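UDP-glucose 4-epimerase (Brucella ovis, PDB 4WOK) probably interconverts UDP-glucose and UDP-galactose by inverting the configuration at C4 of the sugar, using a tightly held NAD as the redox cofactor. Local coordinates at residues Met72-Phe83 against Cys114-Ser125; Asn12-Gly21 against Leu31-Asp42. The protein carries 2 engineered substitutions. One frame throughout, in Å; residues are numbered along the deposited sequence.

In the fold
From the N terminus, interaction 2 closes first: strand 13-17 runs through a glycine turn into helix 22-33 and returns as strand 37-42, a right-handed beta-alpha-beta crossover at the start of the Rossmann fold. The chain then passes strand 57-59, and interaction 1 opens at Met-72, in the last turn of helix 65-75; its loop, mostly helix, closes when strand 121-125 settles beside strand 79-82. The two loops follow in series, neither enclosing nor crossing the other. Strands 13-17 and 79-82 are neighbours in the parallel sheet, probably joined by backbone bonds such as Phe-83 N to Val-17 O, and both interactions reach NAD, interaction 2 at the adenosine ribose and interaction 1 at the nicotinamide ribose.

Interaction 1. Residues Met72-Phe83 against Cys114-Ser125. Engineered in segment 72-83: Ala-76 (natural residue Val). With NAD (nicotinamide-adenine-dinucleotide), chain B.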
# COMPACT_ATOMS: atom_id res chain seq x y z
N MET A 72 5.74 2.16 -22.49
CA MET A 72 7.11 2.44 -22.06
C MET A 72 7.97 3.03 -23.18
O MET A 72 8.82 3.91 -22.94
CB MET A 72 7.75 1.17 -21.51
CG MET A 72 7.05 0.65 -20.24
SD MET A 72 7.94 -0.75 -19.56
CE MET A 72 6.88 -1.14 -18.14
N GLU A 73 7.75 2.58 -24.41
CA GLU A 73 8.49 3.13 -25.55
C GLU A 73 8.10 4.58 -25.82
O GLU A 73 8.96 5.44 -26.09
CB GLU A 73 8.28 2.26 -26.80
CG GLU A 73 8.88 0.87 -26.60
CD GLU A 73 8.79 -0.04 -27.83
OE1 GLU A 73 8.04 0.27 -28.78
OE2 GLU A 73 9.50 -1.07 -27.83
N LYS A 74 6.81 4.88 -25.72
CA LYS A 74 6.36 6.25 -25.94
C LYS A 74 6.89 7.21 -24.87
O LYS A 74 7.34 8.31 -25.19
CB LYS A 74 4.83 6.30 -25.97
CG LYS A 74 4.28 7.72 -26.07
CD LYS A 74 2.76 7.73 -26.16
CE LYS A 74 2.24 9.16 -26.31
NZ LYS A 74 0.76 9.20 -26.51
N TYR A 75 6.84 6.80 -23.60
CA TYR A 75 7.13 7.73 -22.51
C TYR A 75 8.56 7.65 -21.97
O TYR A 75 8.99 8.56 -21.26
CB TYR A 75 6.13 7.52 -21.37
CG TYR A 75 4.74 8.02 -21.70
CD1 TYR A 75 4.43 9.36 -21.59
CD2 TYR A 75 3.75 7.14 -22.15
CE1 TYR A 75 3.17 9.83 -21.90
CE2 TYR A 75 2.49 7.60 -22.46
CZ TYR A 75 2.20 8.95 -22.33
OH TYR A 75 0.96 9.44 -22.65
N ALA A 76 9.29 6.59 -22.33
CA ALA A 76 10.67 6.40 -21.85
C ALA A 76 10.82 6.78 -20.37
O ALA A 76 11.63 7.65 -20.02
CB ALA A 76 11.66 7.24 -22.70
N PRO A 77 10.03 6.14 -19.50
CA PRO A 77 10.00 6.59 -18.11
C PRO A 77 11.33 6.37 -17.39
O PRO A 77 12.00 5.37 -17.66
CB PRO A 77 8.90 5.74 -17.48
CG PRO A 77 8.81 4.53 -18.33
CD PRO A 77 9.19 4.94 -19.72
N VAL A 78 11.70 7.29 -16.51
CA VAL A 78 12.94 7.16 -15.75
C VAL A 78 12.79 6.14 -14.63
O VAL A 78 13.78 5.68 -14.06
CB VAL A 78 13.39 8.50 -15.15
CG1 VAL A 78 13.49 9.55 -16.24
CG2 VAL A 78 12.42 8.94 -14.06
N ALA A 79 11.54 5.80 -14.29
CA ALA A 79 11.26 4.79 -13.29
C ALA A 79 9.83 4.30 -13.46
O ALA A 79 8.99 5.00 -14.03
CB ALA A 79 11.44 5.35 -11.87
N VAL A 80 9.57 3.10 -12.94
CA VAL A 80 8.23 2.51 -12.94
C VAL A 80 7.86 2.20 -11.48
O VAL A 80 8.63 1.56 -10.77
CB VAL A 80 8.17 1.23 -13.79
CG1 VAL A 80 6.78 0.56 -13.73
CG2 VAL A 80 8.55 1.54 -15.23
N ILE A 81 6.71 2.68 -11.04
CA ILE A 81 6.21 2.35 -9.71
C ILE A 81 5.00 1.42 -9.88
O ILE A 81 4.04 1.76 -10.56
CB ILE A 81 5.82 3.59 -8.92
CG1 ILE A 81 6.93 4.65 -9.02
CG2 ILE A 81 5.59 3.22 -7.46
CD1 ILE A 81 6.61 5.91 -8.24
N HIS A 82 5.09 0.25 -9.26
CA HIS A 82 4.14 -0.83 -9.51
C HIS A 82 3.19 -0.97 -8.33
O HIS A 82 3.54 -1.55 -7.30
CB HIS A 82 4.91 -2.13 -9.76
CG HIS A 82 4.03 -3.32 -10.00
ND1 HIS A 82 2.69 -3.20 -10.32
CD2 HIS A 82 4.31 -4.64 -9.99
CE1 HIS A 82 2.18 -4.42 -10.49
NE2 HIS A 82 3.13 -5.30 -10.29
N PHE A 83 1.99 -0.41 -8.47
CA PHE A 83 0.91 -0.55 -7.49
C PHE A 83 -0.21 -1.48 -7.96
O PHE A 83 -1.21 -1.66 -7.26
CB PHE A 83 0.24 0.80 -7.19
CG PHE A 83 1.13 1.82 -6.54
CD1 PHE A 83 1.44 1.73 -5.19
CD2 PHE A 83 1.60 2.91 -7.27
CE1 PHE A 83 2.25 2.71 -4.58
CE2 PHE A 83 2.39 3.88 -6.66
CZ PHE A 83 2.71 3.78 -5.32
N CYS A 114 9.54 -4.04 -18.90
CA CYS A 114 10.71 -3.25 -18.47
C CYS A 114 12.01 -3.69 -19.14
O CYS A 114 12.70 -2.87 -19.76
CB CYS A 114 10.87 -3.32 -16.95
SG CYS A 114 9.65 -2.37 -16.02
N ARG A 115 12.34 -4.98 -19.03
CA ARG A 115 13.64 -5.42 -19.55
C ARG A 115 13.67 -5.30 -21.07
O ARG A 115 14.74 -5.02 -21.65
CB ARG A 115 13.96 -6.86 -19.13
CG ARG A 115 13.11 -7.95 -19.81
CD ARG A 115 13.40 -9.33 -19.23
NE ARG A 115 12.45 -10.34 -19.70
CZ ARG A 115 12.66 -11.11 -20.76
NH1 ARG A 115 13.79 -11.01 -21.45
NH2 ARG A 115 11.75 -12.01 -21.13
N LEU A 116 12.52 -5.48 -21.72
CA LEU A 116 12.50 -5.45 -23.19
C LEU A 116 12.51 -4.03 -23.73
O LEU A 116 12.67 -3.82 -24.94
CB LEU A 116 11.30 -6.22 -23.73
CG LEU A 116 11.28 -7.72 -23.39
CD1 LEU A 116 9.93 -8.34 -23.78
CD2 LEU A 116 12.46 -8.45 -24.08
N THR A 117 12.37 -3.04 -22.86
CA THR A 117 12.43 -1.65 -23.32
C THR A 117 13.60 -0.91 -22.67
O THR A 117 13.74 0.30 -22.82
CB THR A 117 11.10 -0.91 -23.04
OG1 THR A 117 10.82 -0.89 -21.63
CG2 THR A 117 9.91 -1.61 -23.76
N ARG A 118 14.44 -1.65 -21.94
CA ARG A 118 15.55 -1.07 -21.17
C ARG A 118 15.00 -0.01 -20.22
O ARG A 118 15.67 0.98 -19.91
CB ARG A 118 16.62 -0.47 -22.09
N THR A 119 13.76 -0.21 -19.78
CA THR A 119 13.21 0.63 -18.74
C THR A 119 13.68 0.06 -17.41
O THR A 119 13.32 -1.04 -17.04
CB THR A 119 11.67 0.68 -18.81
OG1 THR A 119 11.28 1.32 -20.03
CG2 THR A 119 11.12 1.48 -17.63
N GLN A 120 14.48 0.82 -16.69
CA GLN A 120 15.35 0.21 -15.69
C GLN A 120 14.87 0.17 -14.24
O GLN A 120 15.08 -0.82 -13.55
CB GLN A 120 16.71 0.91 -15.70
CG GLN A 120 17.82 0.02 -16.19
CD GLN A 120 18.15 -1.08 -15.20
OE1 GLN A 120 17.56 -1.16 -14.12
NE2 GLN A 120 19.12 -1.91 -15.55
N ASN A 121 14.29 1.26 -13.76
CA ASN A 121 14.10 1.39 -12.32
C ASN A 121 12.69 1.03 -11.82
O ASN A 121 11.75 1.78 -12.05
CB ASN A 121 14.44 2.82 -11.92
CG ASN A 121 15.90 3.15 -12.20
OD1 ASN A 121 16.79 2.35 -11.93
ND2 ASN A 121 16.15 4.33 -12.76
N VAL A 122 12.56 -0.08 -11.09
CA VAL A 122 11.23 -0.53 -10.64
C VAL A 122 11.04 -0.38 -9.14
O VAL A 122 11.82 -0.92 -8.35
CB VAL A 122 10.97 -2.00 -11.05
CG1 VAL A 122 9.63 -2.49 -10.48
CG2 VAL A 122 11.00 -2.12 -12.57
N ILE A 123 10.02 0.36 -8.77
CA ILE A 123 9.67 0.52 -7.36
C ILE A 123 8.42 -0.31 -7.12
O ILE A 123 7.37 -0.01 -7.66
CB ILE A 123 9.42 1.99 -6.99
CG1 ILE A 123 10.57 2.89 -7.47
CG2 ILE A 123 9.14 2.11 -5.49
CD1 ILE A 123 11.90 2.50 -6.94
N PHE A 124 8.55 -1.37 -6.33
CA PHE A 124 7.49 -2.37 -6.15
C PHE A 124 6.78 -2.20 -4.82
O PHE A 124 7.41 -2.24 -3.76
CB PHE A 124 8.07 -3.78 -6.24
CG PHE A 124 7.04 -4.86 -6.02
CD1 PHE A 124 5.99 -5.02 -6.92
CD2 PHE A 124 7.10 -5.69 -4.91
CE1 PHE A 124 5.01 -6.02 -6.71
CE2 PHE A 124 6.12 -6.68 -4.69
CZ PHE A 124 5.08 -6.85 -5.60
N SER A 125 5.46 -2.02 -4.86
CA SER A 125 4.70 -1.89 -3.63
C SER A 125 4.38 -3.29 -3.12
O SER A 125 3.55 -3.99 -3.68
CB SER A 125 3.41 -1.08 -3.85
OG SER A 125 3.29 -0.05 -2.87
PA NAD B . -6.23 0.12 -5.14
O1A NAD B . -7.01 -1.08 -5.64
O2A NAD B . -6.85 1.44 -4.80
O5B NAD B . -5.16 0.50 -6.45
C5B NAD B . -4.93 -0.64 -7.26
C4B NAD B . -4.82 -0.06 -8.70
O4B NAD B . -4.29 -1.06 -9.59
C3B NAD B . -6.27 0.22 -9.08
O3B NAD B . -6.31 1.51 -9.65
C2B NAD B . -6.57 -0.88 -10.13
O2B NAD B . -7.46 -0.44 -11.07
C1B NAD B . -5.14 -1.09 -10.75
N9A NAD B . -4.96 -2.46 -11.28
C8A NAD B . -5.21 -3.70 -10.65
N7A NAD B . -4.89 -4.74 -11.43
C5A NAD B . -4.42 -4.15 -12.61
C6A NAD B . -3.94 -4.72 -13.81
N6A NAD B . -3.89 -6.08 -13.97
N1A NAD B . -3.53 -3.91 -14.81
C2A NAD B . -3.60 -2.55 -14.61
N3A NAD B . -4.05 -1.87 -13.52
C4A NAD B . -4.44 -2.73 -12.53
O3 NAD B . -5.33 -0.62 -4.03
PN NAD B . -4.30 0.31 -3.20
O1N NAD B . -3.94 1.67 -3.72
O2N NAD B . -4.60 -0.03 -1.78
O5D NAD B . -2.79 -0.54 -3.15
C5D NAD B . -2.24 -0.69 -4.37
C4D NAD B . -0.88 -1.35 -4.12
O4D NAD B . -0.52 -1.17 -2.69
C3D NAD B . -1.00 -2.87 -4.33
O3D NAD B . 0.25 -3.28 -4.80
C2D NAD B . -1.24 -3.36 -2.90
O2D NAD B . -0.81 -4.64 -2.65
C1D NAD B . -0.21 -2.44 -2.20
N1N NAD B . -0.48 -2.47 -0.68
C2N NAD B . -1.61 -1.80 -0.21
C3N NAD B . -1.88 -1.82 1.18
C7N NAD B . -3.10 -1.10 1.70
O7N NAD B . -3.34 -1.08 2.91
N7N NAD B . -3.93 -0.48 0.79
C4N NAD B . -1.02 -2.52 2.03
C5N NAD B . 0.10 -3.19 1.53
C6N NAD B . 0.36 -3.16 0.16
O HOH W 1 12.20 3.72 -20.57
O HOH W 2 1.96 -4.05 -6.73
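Val-80 and Thr-119 meet through their methyls where two neighbouring parallel strands of the Rossmann fold, 79-82 and 121-125, begin to pair. Val-80 CG2 lies 3.5 Å from Thr-119 CG2, the two side chains crossing at about a right angle, and Pro-77 CG reaches the same threonine methyl. Met-72, extended beyond CG, runs its SD past Thr-117 OG1 and brings CE to 3.7 Å from Cys-114 SG, packing the end of helix 65-75 against that of helix 96-116. Asn-121 turns CG beside its own backbone N (chi1 -63°), which lets ND2 give a hydrogen bond of 3.0 Å to Val-78 O just ahead of the regular strand pairing. Farther along, His-82 and Phe-124 point the same way, both with CG anti to the backbone N. His-82 CD2 comes to the edge of the phenyl ring, 3.5 Å from Phe-124 CD1, with the planes at 52°; NE2 is held by Thr-107. At the cofactor end, Ser-125 OG sits obliquely against the Phe-83 ring while bonding to His-243 and Tyr-178. One water donates both to His-82 O and, at 2.7 Å, to O3D of the NAD ribose.

Interaction 2. Residues Asn12-Gly21 against Leu31-Asp42; sequences NNVLVVGGAG and LAGQGYAPVVYD. With NAD (nicotinamide-adenine-dinucleotide), chain B.
Leu-31 CD1 fits against two valines of strand 13-17, meeting Val-16 CG2 tip to tip at 3.5 Å and crossing Val-14, whose CG1 it also touches, at about a right angle, and so seats the end of helix 22-33 on the sheet. With CG1 anti to the backbone N (chi1 172°), Val-14 leaves CG2 beside that N, where it approaches Tyr-36 CD1 at 3.6 Å. On the sheet face of Leu-15 and Tyr-41, Leu-15 CD1 touches both Val-39 CG1 and Tyr-41 CB. Toward the cofactor, Val-40 CG1 packs 3.5 Å from Gly-19 C, tight against a glycine turn consistent with the Rossmann GxGxxG motif. Parallel backbone bonds join strands 13-17 and 37-42, ending with Gly-18 N to Tyr-41 O. At the far end Asn-12 ND2 bonds to Gly-35 O at 2.8 Å, within the carbonyl plane. Asp-42 OD2 receives Ala-20 N at 2.9 Å from above the carboxylate plane, as well as the NAD hydroxyl O3B at 2.6 Å. Its other oxygen, OD1, takes O2B at 2.7 Å and is also bonded by Leu-44 N. The carboxylate thus grips both adenosine ribose hydroxyls, and its charge would probably disfavour a 2'-phosphate there, in keeping with the NAD bound here.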
# COMPACT_ATOMS: atom_id res chain seq x y z
N ASN A 12 11.65 13.14 -17.50
CA ASN A 12 11.07 13.16 -16.18
C ASN A 12 9.73 12.43 -16.10
O ASN A 12 9.02 12.58 -15.12
CB ASN A 12 10.93 14.61 -15.67
CG ASN A 12 9.82 15.37 -16.36
OD1 ASN A 12 9.50 15.11 -17.53
ND2 ASN A 12 9.21 16.32 -15.65
N ASN A 13 9.40 11.63 -17.12
CA ASN A 13 8.19 10.77 -17.02
C ASN A 13 8.42 9.65 -16.02
O ASN A 13 9.46 8.98 -16.05
CB ASN A 13 7.82 10.17 -18.38
CG ASN A 13 7.34 11.21 -19.37
OD1 ASN A 13 6.68 12.19 -19.00
ND2 ASN A 13 7.67 11.01 -20.65
N VAL A 14 7.45 9.44 -15.14
CA VAL A 14 7.48 8.32 -14.22
C VAL A 14 6.19 7.54 -14.43
O VAL A 14 5.10 8.10 -14.37
CB VAL A 14 7.62 8.78 -12.75
CG1 VAL A 14 7.45 7.61 -11.79
CG2 VAL A 14 9.00 9.42 -12.56
N LEU A 15 6.32 6.26 -14.78
CA LEU A 15 5.16 5.45 -15.06
C LEU A 15 4.59 4.90 -13.75
O LEU A 15 5.25 4.15 -13.03
CB LEU A 15 5.51 4.30 -16.02
CG LEU A 15 4.31 3.46 -16.47
CD1 LEU A 15 3.45 4.30 -17.42
CD2 LEU A 15 4.82 2.19 -17.16
N VAL A 16 3.36 5.29 -13.44
CA VAL A 16 2.72 4.85 -12.21
C VAL A 16 1.66 3.83 -12.56
O VAL A 16 0.53 4.16 -12.95
CB VAL A 16 2.11 6.03 -11.44
CG1 VAL A 16 1.62 5.56 -10.08
CG2 VAL A 16 3.16 7.15 -11.27
N VAL A 17 2.05 2.57 -12.45
CA VAL A 17 1.19 1.46 -12.78
C VAL A 17 0.25 1.20 -11.60
O VAL A 17 0.71 1.01 -10.48
CB VAL A 17 2.05 0.24 -13.12
CG1 VAL A 17 1.18 -0.90 -13.52
CG2 VAL A 17 3.01 0.58 -14.27
N GLY A 18 -1.05 1.21 -11.83
CA GLY A 18 -2.00 1.20 -10.72
C GLY A 18 -2.21 2.60 -10.17
O GLY A 18 -2.73 2.78 -9.06
N GLY A 19 -1.82 3.61 -10.95
CA GLY A 19 -1.87 5.00 -10.52
C GLY A 19 -3.24 5.67 -10.43
O GLY A 19 -3.34 6.84 -10.04
N ALA A 20 -4.30 4.94 -10.76
CA ALA A 20 -5.66 5.46 -10.59
C ALA A 20 -6.27 5.04 -9.25
O ALA A 20 -7.39 5.44 -8.89
CB ALA A 20 -6.55 4.98 -11.75
N GLY A 21 -5.53 4.22 -8.51
CA GLY A 21 -6.01 3.71 -7.23
C GLY A 21 -5.66 4.63 -6.06
O GLY A 21 -5.20 5.75 -6.26
N LEU A 31 4.50 13.05 -7.04
CA LEU A 31 5.50 13.09 -8.10
C LEU A 31 5.42 14.42 -8.83
O LEU A 31 6.44 15.06 -9.07
CB LEU A 31 5.30 11.92 -9.09
CG LEU A 31 5.85 10.57 -8.64
CD1 LEU A 31 5.19 9.40 -9.43
CD2 LEU A 31 7.36 10.52 -8.81
N ALA A 32 4.20 14.83 -9.17
CA ALA A 32 3.99 16.07 -9.91
C ALA A 32 4.42 17.28 -9.10
O ALA A 32 4.89 18.27 -9.66
CB ALA A 32 2.53 16.20 -10.34
N GLY A 33 4.26 17.20 -7.79
CA GLY A 33 4.71 18.27 -6.91
C GLY A 33 6.22 18.39 -6.89
O GLY A 33 6.76 19.46 -6.64
N GLN A 34 6.91 17.28 -7.16
CA GLN A 34 8.37 17.33 -7.15
C GLN A 34 8.94 17.49 -8.56
O GLN A 34 10.14 17.37 -8.77
CB GLN A 34 8.94 16.08 -6.46
CG GLN A 34 8.62 16.06 -4.96
CD GLN A 34 9.19 14.86 -4.23
OE1 GLN A 34 10.13 14.22 -4.71
NE2 GLN A 34 8.63 14.55 -3.06
N GLY A 35 8.07 17.82 -9.51
CA GLY A 35 8.53 18.15 -10.84
C GLY A 35 8.59 17.00 -11.83
O GLY A 35 9.06 17.17 -12.95
N TYR A 36 8.15 15.82 -11.40
CA TYR A 36 8.03 14.71 -12.34
C TYR A 36 6.72 14.80 -13.08
O TYR A 36 5.79 15.50 -12.66
CB TYR A 36 8.13 13.36 -11.61
CG TYR A 36 9.50 13.05 -11.06
CD1 TYR A 36 10.52 12.59 -11.89
CD2 TYR A 36 9.78 13.24 -9.71
CE1 TYR A 36 11.77 12.30 -11.39
CE2 TYR A 36 11.03 12.96 -9.20
CZ TYR A 36 12.02 12.49 -10.04
OH TYR A 36 13.27 12.21 -9.54
N ALA A 37 6.64 14.09 -14.20
CA ALA A 37 5.40 13.95 -14.93
C ALA A 37 4.90 12.53 -14.76
O ALA A 37 5.30 11.63 -15.49
CB ALA A 37 5.59 14.29 -16.41
N PRO A 38 4.02 12.32 -13.78
CA PRO A 38 3.48 10.97 -13.66
C PRO A 38 2.63 10.60 -14.87
O PRO A 38 1.84 11.40 -15.38
CB PRO A 38 2.62 11.04 -12.39
CG PRO A 38 2.19 12.48 -12.30
CD PRO A 38 3.39 13.28 -12.84
N VAL A 39 2.82 9.38 -15.34
CA VAL A 39 2.02 8.80 -16.39
C VAL A 39 1.33 7.60 -15.81
O VAL A 39 2.01 6.65 -15.39
CB VAL A 39 2.86 8.38 -17.61
CG1 VAL A 39 1.97 7.79 -18.68
CG2 VAL A 39 3.64 9.59 -18.15
N VAL A 40 0.01 7.61 -15.78
CA VAL A 40 -0.70 6.51 -15.10
C VAL A 40 -1.10 5.44 -16.11
O VAL A 40 -1.64 5.75 -17.17
CB VAL A 40 -1.95 7.02 -14.33
CG1 VAL A 40 -2.87 5.84 -13.89
CG2 VAL A 40 -1.53 7.83 -13.12
N TYR A 41 -0.81 4.18 -15.76
CA TYR A 41 -1.21 3.02 -16.55
C TYR A 41 -2.08 2.18 -15.62
O TYR A 41 -1.61 1.75 -14.57
CB TYR A 41 0.01 2.25 -17.05
CG TYR A 41 -0.33 1.09 -17.99
CD1 TYR A 41 -0.67 -0.16 -17.50
CD2 TYR A 41 -0.29 1.26 -19.38
CE1 TYR A 41 -0.99 -1.23 -18.37
CE2 TYR A 41 -0.59 0.22 -20.25
CZ TYR A 41 -0.93 -1.02 -19.74
OH TYR A 41 -1.24 -2.06 -20.61
N ASP A 42 -3.34 1.98 -15.97
CA ASP A 42 -4.29 1.42 -14.99
C ASP A 42 -5.48 0.84 -15.73
O ASP A 42 -5.91 1.42 -16.73
CB ASP A 42 -4.76 2.52 -14.02
CG ASP A 42 -5.35 1.97 -12.74
OD1 ASP A 42 -6.39 1.26 -12.81
OD2 ASP A 42 -4.79 2.24 -11.66
PA NAD B . -6.23 0.12 -5.14
O1A NAD B . -7.01 -1.08 -5.64
O2A NAD B . -6.85 1.44 -4.80
O5B NAD B . -5.16 0.50 -6.45
C5B NAD B . -4.93 -0.64 -7.26
C4B NAD B . -4.82 -0.06 -8.70
O4B NAD B . -4.29 -1.06 -9.59
C3B NAD B . -6.27 0.22 -9.08
O3B NAD B . -6.31 1.51 -9.65
C2B NAD B . -6.57 -0.88 -10.13
O2B NAD B . -7.46 -0.44 -11.07
C1B NAD B . -5.14 -1.09 -10.75
N9A NAD B . -4.96 -2.46 -11.28
C8A NAD B . -5.21 -3.70 -10.65
N7A NAD B . -4.89 -4.74 -11.43
C5A NAD B . -4.42 -4.15 -12.61
C6A NAD B . -3.94 -4.72 -13.81
N6A NAD B . -3.89 -6.08 -13.97
N1A NAD B . -3.53 -3.91 -14.81
C2A NAD B . -3.60 -2.55 -14.61
N3A NAD B . -4.05 -1.87 -13.52
C4A NAD B . -4.44 -2.73 -12.53
O3 NAD B . -5.33 -0.62 -4.03
PN NAD B . -4.30 0.31 -3.20
O1N NAD B . -3.94 1.67 -3.72
O2N NAD B . -4.60 -0.03 -1.78
O5D NAD B . -2.79 -0.54 -3.15
C5D NAD B . -2.24 -0.69 -4.37
C4D NAD B . -0.88 -1.35 -4.12
O4D NAD B . -0.52 -1.17 -2.69
C3D NAD B . -1.00 -2.87 -4.33
O3D NAD B . 0.25 -3.28 -4.80
C2D NAD B . -1.24 -3.36 -2.90
O2D NAD B . -0.81 -4.64 -2.65
C1D NAD B . -0.21 -2.44 -2.20
N1N NAD B . -0.48 -2.47 -0.68
C2N NAD B . -1.61 -1.80 -0.21
C3N NAD B . -1.88 -1.82 1.18
C7N NAD B . -3.10 -1.10 1.70
O7N NAD B . -3.34 -1.08 2.91
N7N NAD B . -3.93 -0.48 0.79
C4N NAD B . -1.02 -2.52 2.03
C5N NAD B . 0.10 -3.19 1.53
C6N NAD B . 0.36 -3.16 0.16